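Side-chain contacts in type III effector HopA1 (Pseudomonas syringae pv. tomato str. DC3000, PDB 4RSX), which is of unknown molecular function but probably acts inside host plant cells after type III secretion, this chain being its C-terminal alpha/beta part: residues A[65-70]-A[78-83]; A[46-51]-A[147-152]; A[131-136]-A[177-182]; A[83-86]-A[91-94]; A[193-198]-A[213-218]. All coordinates share one frame; numbering follows the deposited sequence.

Contact 1 (A[65-70]-A[78-83])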
# COMPACT_ATOMS: atom_id res chain seq x y z
N GLU A 65 14.13 10.15 8.27
CA GLU A 65 13.79 9.67 9.61
C GLU A 65 12.85 8.47 9.55
O GLU A 65 12.05 8.33 8.61
CB GLU A 65 13.17 10.80 10.45
CG GLU A 65 14.19 11.91 10.78
CD GLU A 65 13.58 13.13 11.44
OE1 GLU A 65 12.36 13.12 11.71
OE2 GLU A 65 14.34 14.10 11.67
N VAL A 66 12.95 7.58 10.54
CA VAL A 66 12.03 6.46 10.66
C VAL A 66 11.26 6.57 11.97
O VAL A 66 11.85 6.77 13.04
CB VAL A 66 12.77 5.10 10.62
CG1 VAL A 66 11.78 3.95 10.80
CG2 VAL A 66 13.57 4.96 9.34
N ARG A 67 9.94 6.44 11.89
CA ARG A 67 9.11 6.54 13.08
C ARG A 67 8.14 5.38 13.11
O ARG A 67 7.63 4.97 12.07
CB ARG A 67 8.34 7.86 13.06
CG ARG A 67 9.23 9.07 13.13
CD ARG A 67 8.45 10.36 13.03
NE ARG A 67 9.28 11.51 13.41
CZ ARG A 67 8.98 12.77 13.12
NH1 ARG A 67 7.88 13.05 12.43
NH2 ARG A 67 9.79 13.75 13.51
N THR A 68 7.88 4.86 14.31
CA THR A 68 6.81 3.88 14.46
C THR A 68 5.48 4.54 14.15
O THR A 68 5.34 5.75 14.33
CB THR A 68 6.76 3.27 15.89
OG1 THR A 68 5.67 2.34 15.98
CG2 THR A 68 6.60 4.37 16.96
N GLN A 69 4.53 3.75 13.66
CA GLN A 69 3.17 4.25 13.43
C GLN A 69 2.21 3.78 14.52
O GLN A 69 1.00 3.98 14.41
CB GLN A 69 2.65 3.83 12.05
CG GLN A 69 3.23 4.63 10.89
CD GLN A 69 2.38 4.53 9.62
OE1 GLN A 69 2.63 5.23 8.63
NE2 GLN A 69 1.37 3.67 9.64
N ASP A 70 2.75 3.13 15.54
CA ASP A 70 1.99 2.74 16.73
C ASP A 70 1.12 3.91 17.24
O ASP A 70 1.65 4.99 17.51
CB ASP A 70 2.98 2.28 17.82
CG ASP A 70 2.31 2.03 19.15
OD1 ASP A 70 1.32 1.28 19.20
OD2 ASP A 70 2.79 2.61 20.16
N LYS A 78 5.58 10.19 21.24
CA LYS A 78 6.66 9.30 21.63
C LYS A 78 7.27 8.60 20.42
O LYS A 78 8.25 7.86 20.54
CB LYS A 78 6.14 8.24 22.61
CG LYS A 78 5.52 8.80 23.89
CD LYS A 78 6.54 9.00 24.99
CE LYS A 78 6.79 10.47 25.25
NZ LYS A 78 7.64 10.67 26.47
N ASP A 79 6.69 8.82 19.24
CA ASP A 79 7.18 8.16 18.03
C ASP A 79 8.51 8.75 17.52
O ASP A 79 8.99 8.39 16.44
CB ASP A 79 6.12 8.20 16.92
CG ASP A 79 5.76 9.61 16.52
OD1 ASP A 79 5.88 10.51 17.37
OD2 ASP A 79 5.36 9.82 15.35
N ARG A 80 9.11 9.64 18.31
CA ARG A 80 10.37 10.28 17.93
C ARG A 80 11.61 9.61 18.55
O ARG A 80 12.71 10.16 18.47
CB ARG A 80 10.35 11.78 18.28
CG ARG A 80 9.06 12.51 17.93
CD ARG A 80 8.64 12.28 16.48
NE ARG A 80 7.19 12.42 16.33
CZ ARG A 80 6.58 13.52 15.89
NH1 ARG A 80 7.29 14.58 15.53
NH2 ARG A 80 5.25 13.55 15.80
N ASN A 81 11.45 8.43 19.16
CA ASN A 81 12.60 7.70 19.69
C ASN A 81 12.60 6.25 19.19
O ASN A 81 12.14 5.34 19.89
CB ASN A 81 12.65 7.74 21.22
CG ASN A 81 13.98 7.26 21.78
OD1 ASN A 81 14.74 6.53 21.12
ND2 ASN A 81 14.28 7.66 23.01
N LEU A 82 13.11 6.06 17.99
CA LEU A 82 13.03 4.77 17.33
C LEU A 82 13.71 3.67 18.14
O LEU A 82 13.11 2.60 18.37
CB LEU A 82 13.66 4.86 15.94
CG LEU A 82 13.53 3.57 15.13
CD1 LEU A 82 12.06 3.18 15.02
CD2 LEU A 82 14.18 3.73 13.75
N ASP A 83 14.92 3.94 18.61
CA ASP A 83 15.72 2.93 19.30
C ASP A 83 15.04 2.41 20.56
O ASP A 83 15.09 1.22 20.85
CB ASP A 83 17.12 3.47 19.62
CG ASP A 83 17.93 3.79 18.38
OD1 ASP A 83 17.35 3.83 17.27
OD2 ASP A 83 19.15 4.03 18.50
O HOH W 1 4.79 8.35 13.22
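The guanidinium groups of Arg67 and Arg80 lie over each other, their planes 31° apart. Arg80 CD sits over one face of the Arg67 group, 3.2 Å from Arg67 NE, while Arg67 NH1 lies over one face of the Arg80 group, offset toward its rim. At the edge of the Arg80 group, in its plane, is Asp79 OD1, which accepts a hydrogen bond from Arg80 NE as part of a salt bridge. Two like charges therefore come close, Arg67 NH2 and Arg80 NH1 being 3.3 Å apart, but each has an acid beside it, which probably eases the repulsion: Asp79 for Arg80, and Glu65 for Arg67, with Glu65 OE1 lying well out of the Arg67 guanidinium plane and pairing by charge alone. The extended Arg67 chain also runs past the Asp79 carbonyl, Arg67 CG to Asp79 O being 3.4 Å.

Arg67 belongs to the edge strand 64-68 of the antiparallel sheet, and the type I turn from Lys78 to Asn81 rests against it just before helix 82-88. Thr68 CG2 packs on Asp79 CB at 3.9 Å. Asp79 CG lies between its backbone N and carbonyl carbon (chi1 61°), which brings the carboxylate near the strand; a water donates to both Asp79 OD2 (2.7 Å) and Thr68 O. Thr68 OG1 accepts from Asp70 N in an ST turn. On the buried side, Leu82 CD2 meets Val66 CB at 3.7 Å, beside Leu55 of helix 45-58.

Contact 2 (A[46-51]-A[147-152])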
# COMPACT_ATOMS: atom_id res chain seq x y z
N GLU A 46 16.91 -13.95 12.52
CA GLU A 46 18.06 -13.09 12.28
C GLU A 46 17.75 -12.04 11.23
O GLU A 46 18.21 -10.90 11.32
CB GLU A 46 19.26 -13.91 11.79
CG GLU A 46 20.07 -14.54 12.88
CD GLU A 46 21.12 -15.48 12.34
OE1 GLU A 46 20.95 -16.71 12.55
OE2 GLU A 46 22.09 -15.00 11.71
N GLN A 47 16.99 -12.43 10.21
CA GLN A 47 16.62 -11.50 9.16
C GLN A 47 15.74 -10.37 9.71
O GLN A 47 15.95 -9.20 9.38
CB GLN A 47 15.99 -12.25 7.97
CG GLN A 47 17.06 -12.96 7.11
CD GLN A 47 16.48 -13.91 6.08
OE1 GLN A 47 15.34 -14.38 6.22
NE2 GLN A 47 17.25 -14.19 5.04
N GLN A 48 14.80 -10.72 10.60
CA GLN A 48 13.97 -9.73 11.30
C GLN A 48 14.81 -8.75 12.12
O GLN A 48 14.64 -7.53 12.05
CB GLN A 48 12.94 -10.44 12.19
CG GLN A 48 11.94 -11.27 11.37
CD GLN A 48 10.90 -12.01 12.21
OE1 GLN A 48 10.38 -11.49 13.20
NE2 GLN A 48 10.57 -13.23 11.79
N GLU A 49 15.75 -9.29 12.88
CA GLU A 49 16.64 -8.46 13.67
C GLU A 49 17.49 -7.53 12.81
O GLU A 49 17.68 -6.37 13.16
CB GLU A 49 17.51 -9.33 14.59
CG GLU A 49 16.70 -10.08 15.66
CD GLU A 49 16.19 -9.15 16.77
OE1 GLU A 49 16.67 -8.00 16.86
OE2 GLU A 49 15.31 -9.57 17.55
N GLU A 50 17.99 -8.04 11.69
CA GLU A 50 18.73 -7.22 10.73
C GLU A 50 17.84 -6.08 10.21
O GLU A 50 18.29 -4.95 10.00
CB GLU A 50 19.24 -8.10 9.56
CG GLU A 50 20.02 -7.35 8.48
CD GLU A 50 20.19 -8.16 7.18
OE1 GLU A 50 19.62 -9.28 7.08
OE2 GLU A 50 20.89 -7.69 6.25
N PHE A 51 16.56 -6.39 10.03
CA PHE A 51 15.59 -5.40 9.57
C PHE A 51 15.47 -4.25 10.58
O PHE A 51 15.63 -3.08 10.22
CB PHE A 51 14.23 -6.06 9.33
CG PHE A 51 13.22 -5.15 8.71
CD1 PHE A 51 13.12 -5.06 7.32
CD2 PHE A 51 12.40 -4.36 9.50
CE1 PHE A 51 12.20 -4.19 6.74
CE2 PHE A 51 11.47 -3.49 8.92
CZ PHE A 51 11.38 -3.41 7.54
N GLY A 147 6.24 -4.30 9.98
CA GLY A 147 7.25 -5.00 10.76
C GLY A 147 7.67 -6.33 10.13
O GLY A 147 6.85 -7.00 9.49
N PRO A 148 8.94 -6.72 10.34
CA PRO A 148 9.57 -7.88 9.70
C PRO A 148 8.88 -9.22 9.95
O PRO A 148 8.98 -10.12 9.11
CB PRO A 148 10.98 -7.91 10.31
CG PRO A 148 10.87 -7.13 11.60
CD PRO A 148 9.85 -6.05 11.28
N ALA A 149 8.19 -9.37 11.07
CA ALA A 149 7.51 -10.64 11.32
C ALA A 149 6.33 -10.83 10.36
O ALA A 149 5.91 -11.96 10.11
CB ALA A 149 7.06 -10.75 12.77
N CYS A 150 5.80 -9.73 9.82
CA CYS A 150 4.59 -9.80 8.98
C CYS A 150 4.85 -9.48 7.52
O CYS A 150 3.95 -9.58 6.69
CB CYS A 150 3.51 -8.84 9.50
SG CYS A 150 2.91 -9.22 11.17
N HIS A 151 6.08 -9.07 7.19
CA HIS A 151 6.38 -8.73 5.80
C HIS A 151 6.16 -9.94 4.90
O HIS A 151 6.71 -11.02 5.16
CB HIS A 151 7.81 -8.24 5.67
CG HIS A 151 8.02 -7.31 4.51
ND1 HIS A 151 8.44 -6.01 4.67
CD2 HIS A 151 7.85 -7.50 3.18
CE1 HIS A 151 8.53 -5.43 3.49
NE2 HIS A 151 8.18 -6.31 2.57
N GLY A 152 5.35 -9.77 3.85
CA GLY A 152 5.04 -10.85 2.93
C GLY A 152 3.68 -11.48 3.19
O GLY A 152 3.23 -12.33 2.43
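Gln48 splits its amide between two partners: OE1 rests on Ala149, 3.4 Å from Ala149 CB, a van der Waals contact and not a hydrogen bond, whereas NE2 donates to Met43 O, a bond that fixes which way the amide is turned. The Gln48 chain stays extended beyond CG, and this lets the amide pass Pro148 and arrive alongside Ala149. No hydrogen bond runs directly between 46-51 and 147-152, so shape does the work.

Pro148 fills the middle of the contact. Its ring packs against Gln48 and Phe51, two residues three apart on the same side of the helix. Pro148 CB comes within 3.6 Å of Gln48 CA and also packs on the Gln48 aliphatic chain, while Pro148 CD reaches Phe51 CD2 at 3.5 Å, approaching the ring obliquely. Phe51 CG is anti to the backbone N (chi1 -174°), which lays the CD2-CE2 side of the ring along Pro148 CD.

The short turn that carries Pro148 and Ala149 is closed by Gly147 O, which accepts from Cys150 N at 2.9 Å and more weakly from His151 N. Ala149 N is also held from outside, by a probable hydrogen bond to Lys93 O in the loop before strand 96-101.

This is largely buried packing. The loop leaving strand 140-146 is pressed against helix 45-58, with Phe51 continuing inward onto Val145 of that strand and onto Ala123, Thr124 and Thr127 of helix 123-136.

Contact 3 (A[131-136]-A[177-182]); sequences ATLIGK and KQMSGI
Met179 reaches from helix 166-180 toward Thr132 and Leu133 on helix 123-136, and nearly everything that touches here is at its far end. From CB the chain leaves with chi1 at 98°, well off a staggered value, and CB and CG serve to span the gap between segments whose nearest CA atoms, those of Leu133 and Met179, are 8.9 Å apart. SD is the first atom to make contact, 3.9 Å from Leu133 CD1. A bend at chi3 (-86°) then turns the methyl: Met179 CE lies 3.7 Å from Thr132 CG2, 3.9 Å from Thr132 CB and 4.0 Å from Leu133 CD1. The threonine offers its methyl, CG2 being anti to the backbone N, while Thr132 OG1 is engaged within its own helix by Arg128 O.

Ser180 OG accepts from Ile182 N at 3.1 Å, an ST turn, and Gly181 takes positive phi as the chain leaves. Leu133 is also covered by Leu176. This is plain helix-to-helix packing in an alpha/beta fold: the C-terminal parts of two helices meet through Met179, helix 123-136 packing on strands 140-146 and 158-162 of the antiparallel sheet through Leu133, which touches Ile140 and Leu160.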
# COMPACT_ATOMS: atom_id res chain seq x y z
N ALA A 131 14.21 4.36 1.29
CA ALA A 131 14.77 5.52 1.98
C ALA A 131 15.60 6.40 1.03
O ALA A 131 15.48 7.64 1.04
CB ALA A 131 15.61 5.08 3.17
N THR A 132 16.43 5.78 0.21
CA THR A 132 17.22 6.53 -0.75
C THR A 132 16.29 7.29 -1.71
O THR A 132 16.45 8.50 -1.93
CB THR A 132 18.15 5.60 -1.55
OG1 THR A 132 18.97 4.86 -0.63
CG2 THR A 132 19.04 6.39 -2.51
N LEU A 133 15.31 6.58 -2.25
CA LEU A 133 14.39 7.16 -3.23
C LEU A 133 13.62 8.32 -2.60
O LEU A 133 13.47 9.38 -3.21
CB LEU A 133 13.46 6.07 -3.77
CG LEU A 133 12.74 6.37 -5.09
CD1 LEU A 133 13.75 6.70 -6.19
CD2 LEU A 133 11.84 5.20 -5.53
N ILE A 134 13.15 8.12 -1.37
CA ILE A 134 12.45 9.20 -0.67
C ILE A 134 13.37 10.40 -0.44
O ILE A 134 12.94 11.55 -0.55
CB ILE A 134 11.85 8.70 0.66
CG1 ILE A 134 10.71 7.72 0.36
CG2 ILE A 134 11.34 9.87 1.52
CD1 ILE A 134 10.36 6.80 1.51
N GLY A 135 14.64 10.14 -0.12
CA GLY A 135 15.59 11.23 0.03
C GLY A 135 15.70 12.10 -1.21
O GLY A 135 15.78 13.34 -1.10
N LYS A 136 15.70 11.47 -2.38
CA LYS A 136 15.98 12.12 -3.66
C LYS A 136 14.75 12.73 -4.33
O LYS A 136 14.87 13.72 -5.05
CB LYS A 136 16.59 11.12 -4.65
CG LYS A 136 18.04 10.67 -4.37
CD LYS A 136 18.54 9.81 -5.53
CE LYS A 136 19.72 8.91 -5.13
NZ LYS A 136 20.83 9.66 -4.47
N LYS A 177 13.32 -0.40 -8.92
CA LYS A 177 13.80 -1.71 -9.34
C LYS A 177 15.26 -1.69 -9.79
O LYS A 177 16.04 -2.55 -9.39
CB LYS A 177 12.91 -2.31 -10.43
CG LYS A 177 11.67 -3.04 -9.90
CD LYS A 177 10.93 -3.83 -10.99
CE LYS A 177 9.90 -4.74 -10.35
NZ LYS A 177 8.92 -5.36 -11.31
N GLN A 178 15.63 -0.71 -10.61
CA GLN A 178 17.00 -0.67 -11.15
C GLN A 178 18.06 -0.29 -10.10
O GLN A 178 19.22 -0.69 -10.22
CB GLN A 178 17.10 0.21 -12.41
CG GLN A 178 16.57 1.63 -12.26
CD GLN A 178 16.77 2.47 -13.51
OE1 GLN A 178 17.90 2.70 -13.94
NE2 GLN A 178 15.66 2.93 -14.11
N MET A 179 17.65 0.43 -9.06
CA MET A 179 18.57 0.91 -8.02
C MET A 179 18.64 -0.00 -6.78
O MET A 179 19.59 0.10 -6.00
CB MET A 179 18.15 2.30 -7.56
CG MET A 179 17.32 2.25 -6.28
SD MET A 179 16.18 3.62 -6.07
CE MET A 179 17.23 4.86 -5.29
N SER A 180 17.64 -0.85 -6.57
CA SER A 180 17.51 -1.57 -5.30
C SER A 180 18.54 -2.69 -5.14
O SER A 180 18.88 -3.08 -4.02
CB SER A 180 16.10 -2.15 -5.13
OG SER A 180 15.87 -3.22 -6.03
N GLY A 181 19.03 -3.21 -6.27
CA GLY A 181 19.94 -4.34 -6.23
C GLY A 181 19.22 -5.65 -5.95
O GLY A 181 19.85 -6.70 -5.81
N ILE A 182 17.89 -5.59 -5.87
CA ILE A 182 17.09 -6.77 -5.63
C ILE A 182 16.86 -7.50 -6.95
O ILE A 182 16.46 -6.89 -7.94
CB ILE A 182 15.74 -6.40 -5.00
CG1 ILE A 182 15.95 -5.75 -3.64
CG2 ILE A 182 14.83 -7.62 -4.87
CD1 ILE A 182 14.68 -5.19 -3.07

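Contact 4 (A[83-86]-A[91-94])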
# COMPACT_ATOMS: atom_id res chain seq x y z
N ASP A 83 14.92 3.94 18.61
CA ASP A 83 15.72 2.93 19.30
C ASP A 83 15.04 2.41 20.56
O ASP A 83 15.09 1.22 20.85
CB ASP A 83 17.12 3.47 19.62
CG ASP A 83 17.93 3.79 18.38
OD1 ASP A 83 17.35 3.83 17.27
OD2 ASP A 83 19.15 4.03 18.50
N LYS A 84 14.37 3.31 21.28
CA LYS A 84 13.67 2.94 22.51
C LYS A 84 12.43 2.09 22.23
O LYS A 84 12.18 1.12 22.93
CB LYS A 84 13.28 4.18 23.31
CG LYS A 84 12.75 3.88 24.72
CD LYS A 84 12.26 5.14 25.43
CE LYS A 84 12.04 4.91 26.93
NZ LYS A 84 11.04 3.84 27.20
N TYR A 85 11.66 2.46 21.20
CA TYR A 85 10.48 1.68 20.83
C TYR A 85 10.86 0.24 20.45
O TYR A 85 10.23 -0.73 20.89
CB TYR A 85 9.70 2.36 19.68
CG TYR A 85 8.46 1.59 19.25
CD1 TYR A 85 7.24 1.79 19.88
CD2 TYR A 85 8.52 0.66 18.20
CE1 TYR A 85 6.11 1.10 19.50
CE2 TYR A 85 7.38 -0.05 17.81
CZ TYR A 85 6.18 0.18 18.46
OH TYR A 85 5.04 -0.51 18.10
N ILE A 86 11.89 0.09 19.62
CA ILE A 86 12.32 -1.24 19.18
C ILE A 86 12.81 -2.07 20.36
O ILE A 86 12.58 -3.28 20.43
CB ILE A 86 13.41 -1.13 18.08
CG1 ILE A 86 12.80 -0.54 16.80
CG2 ILE A 86 14.04 -2.50 17.78
CD1 ILE A 86 13.77 -0.40 15.65
N ASP A 91 5.53 -5.12 20.26
CA ASP A 91 4.96 -5.10 18.91
C ASP A 91 5.94 -4.67 17.83
O ASP A 91 5.56 -4.59 16.66
CB ASP A 91 3.75 -4.17 18.88
CG ASP A 91 2.59 -4.72 19.65
OD1 ASP A 91 2.07 -5.78 19.25
OD2 ASP A 91 2.20 -4.08 20.65
N ALA A 92 7.18 -4.39 18.21
CA ALA A 92 8.19 -3.82 17.32
C ALA A 92 8.41 -4.60 16.01
O ALA A 92 8.73 -4.01 14.98
CB ALA A 92 9.52 -3.64 18.05
N LYS A 93 8.23 -5.92 16.06
CA LYS A 93 8.39 -6.75 14.87
C LYS A 93 7.11 -6.82 14.04
O LYS A 93 7.11 -7.38 12.93
CB LYS A 93 8.83 -8.17 15.27
CG LYS A 93 10.24 -8.26 15.85
CD LYS A 93 10.63 -9.70 16.21
CE LYS A 93 12.10 -9.76 16.65
NZ LYS A 93 12.41 -10.87 17.61
N ARG A 94 6.02 -6.26 14.56
CA ARG A 94 4.71 -6.48 13.95
C ARG A 94 4.07 -5.22 13.35
O ARG A 94 3.37 -5.30 12.33
CB ARG A 94 3.73 -7.07 14.97
CG ARG A 94 4.29 -8.21 15.82
CD ARG A 94 3.84 -9.57 15.30
NE ARG A 94 2.38 -9.64 15.13
CZ ARG A 94 1.74 -10.69 14.61
NH1 ARG A 94 2.42 -11.76 14.22
NH2 ARG A 94 0.42 -10.66 14.49
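Ala92 makes the close part of this contact, pressing on the backbone of Ile86 and on the ring of Tyr85. Ala92 CB points at the helix and lies 3.9 Å from both Ile86 CA and Ile86 O. Beside it Tyr85 CE2 is 3.9 Å from Ala92 CA, the alanine coming at the ring obliquely. Tyr85 CG is anti to the backbone N (chi1 -180°), and this swings the ring out from the helix to run alongside the loop.

The piece of chain concerned is the connection from helix 82-88 to strand 96-101, which doubles back on the helix it has just left. A tight turn shapes it, Arg94 N donating to Asp91 O at 2.7 Å, and Ala92 O is taken by the hydroxyl of Tyr97 on the strand.

Around the phenol oxygen the fit is slacker. Tyr85 OH gets no nearer to Asp91 than 4.0 Å, at Asp91 CB, and the carboxylate, inclined 27° to the ring, makes no bond to the phenol. Asp91 is partly exposed there. The ring's other company includes Asp70, Phe95 and Tyr97; Ile86 leans on Leu52 and Lys56 of helix 45-58.

Contact 5 (A[193-198]-A[213-218]); sequences LSMQSL and RGHGMS
His215 is gripped at its edge by a carbonyl and over one face by Met195. His215 NE2 donates to Leu193 O at 3.2 Å, with the N-H...O angle at 154°; the oxygen lies in the ring plane, and the nitrogen in turn lies in the carbonyl plane. Ser194 O is also near the edge, 3.4 Å from His215 CE1. Over the face, Met195 CG makes a CH-pi contact 3.8 Å from the His215 ring centroid. The methionine chain is extended beyond CG and crosses the ring, bringing Met195 CE to 3.5 Å from His215 CD2.

Behind this shell, Ser194 adopts positive phi, a kink consistent with both carbonyls, of Leu193 and Ser194, facing the imidazole edge, and its N bonds Ser10 OG of helix 2-19. Met195 is backed by Tyr33 of helix 26-35 and by Ser203 and Ala205 of the neighbouring strand. On the histidine side, Gly214 occupies the N-cap position and its O accepts from Ser218 N at 3.0 Å, while Ser218 OG donates to His215 O. His215, the first residue of helix 215-228, thus tethers its N-terminal turn to the loop leading into edge strand 196-199 of this alpha/beta fold.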
# COMPACT_ATOMS: atom_id res chain seq x y z
N LEU A 193 -6.59 -6.62 -5.11
CA LEU A 193 -7.84 -6.40 -5.83
C LEU A 193 -8.06 -4.91 -6.09
O LEU A 193 -7.81 -4.07 -5.21
CB LEU A 193 -9.02 -6.99 -5.06
CG LEU A 193 -8.86 -8.45 -4.66
CD1 LEU A 193 -10.11 -8.96 -3.97
CD2 LEU A 193 -8.58 -9.26 -5.89
N SER A 194 -8.48 -4.61 -7.31
CA SER A 194 -8.73 -3.24 -7.75
C SER A 194 -7.50 -2.32 -7.84
O SER A 194 -7.66 -1.10 -7.91
CB SER A 194 -9.81 -2.59 -6.87
OG SER A 194 -10.05 -1.25 -7.28
N MET A 195 -6.28 -2.87 -7.82
CA MET A 195 -5.10 -2.03 -8.08
C MET A 195 -4.57 -2.32 -9.47
O MET A 195 -4.75 -3.42 -9.99
CB MET A 195 -3.97 -2.26 -7.07
CG MET A 195 -4.24 -1.79 -5.65
SD MET A 195 -2.70 -1.84 -4.70
CE MET A 195 -3.40 -1.51 -3.07
N GLN A 196 -3.89 -1.33 -10.05
CA GLN A 196 -3.27 -1.52 -11.37
C GLN A 196 -1.83 -2.04 -11.26
O GLN A 196 -0.97 -1.43 -10.61
CB GLN A 196 -3.31 -0.21 -12.18
CG GLN A 196 -2.75 -0.34 -13.60
CD GLN A 196 -2.78 0.99 -14.37
OE1 GLN A 196 -3.66 1.82 -14.14
NE2 GLN A 196 -1.81 1.19 -15.27
N SER A 197 -1.58 -3.16 -11.93
CA SER A 197 -0.25 -3.76 -11.97
C SER A 197 0.67 -3.01 -12.93
O SER A 197 0.36 -2.90 -14.11
CB SER A 197 -0.38 -5.23 -12.38
OG SER A 197 0.89 -5.84 -12.54
N LEU A 198 1.80 -2.51 -12.43
CA LEU A 198 2.76 -1.80 -13.28
C LEU A 198 3.87 -2.72 -13.79
O LEU A 198 4.41 -2.51 -14.88
CB LEU A 198 3.37 -0.62 -12.53
CG LEU A 198 2.38 0.42 -12.00
CD1 LEU A 198 3.12 1.64 -11.42
CD2 LEU A 198 1.39 0.85 -13.08
N ARG A 213 -8.97 5.99 4.81
CA ARG A 213 -9.57 4.68 5.07
C ARG A 213 -8.67 3.53 4.59
O ARG A 213 -8.76 2.41 5.12
CB ARG A 213 -10.92 4.57 4.36
CG ARG A 213 -12.14 4.91 5.19
CD ARG A 213 -13.34 4.90 4.27
NE ARG A 213 -13.04 5.72 3.10
CZ ARG A 213 -13.78 5.81 1.99
NH1 ARG A 213 -14.92 5.12 1.87
NH2 ARG A 213 -13.38 6.61 1.00
N GLY A 214 -7.84 3.78 3.58
CA GLY A 214 -7.06 2.72 2.95
C GLY A 214 -7.72 2.15 1.69
O GLY A 214 -8.95 2.13 1.57
N HIS A 215 -6.91 1.66 0.76
CA HIS A 215 -7.40 1.28 -0.56
C HIS A 215 -8.48 0.18 -0.52
O HIS A 215 -9.51 0.29 -1.20
CB HIS A 215 -6.24 0.84 -1.44
CG HIS A 215 -6.67 0.23 -2.73
ND1 HIS A 215 -6.98 0.98 -3.84
CD2 HIS A 215 -6.88 -1.07 -3.08
CE1 HIS A 215 -7.35 0.18 -4.82
NE2 HIS A 215 -7.30 -1.07 -4.39
N GLY A 216 -8.25 -0.86 0.29
CA GLY A 216 -9.21 -1.94 0.46
C GLY A 216 -10.58 -1.51 0.97
O GLY A 216 -11.62 -1.91 0.43
N MET A 217 -10.60 -0.69 2.02
CA MET A 217 -11.88 -0.30 2.61
C MET A 217 -12.62 0.68 1.71
O MET A 217 -13.86 0.63 1.62
CB MET A 217 -11.70 0.27 4.03
CG MET A 217 -13.03 0.54 4.78
SD MET A 217 -14.16 -0.90 4.92
CE MET A 217 -13.41 -1.79 6.28
N SER A 218 -11.88 1.55 1.03
CA SER A 218 -12.53 2.52 0.15
C SER A 218 -13.21 1.83 -1.03
O SER A 218 -14.35 2.16 -1.38
CB SER A 218 -11.56 3.60 -0.34
OG SER A 218 -10.66 3.11 -1.32

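How the contacts relate
Contact 2 opens first along the chain, on helix 45-58, and its long loop closes only at 147-152. Within that loop, contact 1 ties edge strand 64-68 to the turn before helix 82-88, and contact 4 starts on that helix, where contact 1 ends, sharing Asp83. The two meet at Tyr85, which packs on Thr68 and Asp70. Contact 4 also touches contact 2, through a salt bridge from Lys93 to Glu49. Contact 3 begins at 131-136, before contact 2 has closed, so these two cross; it joins helices 123-136 and 166-180. Contact 5 follows in series, about 24 Å from contact 2 between centres, at the other edge strand of the sheet.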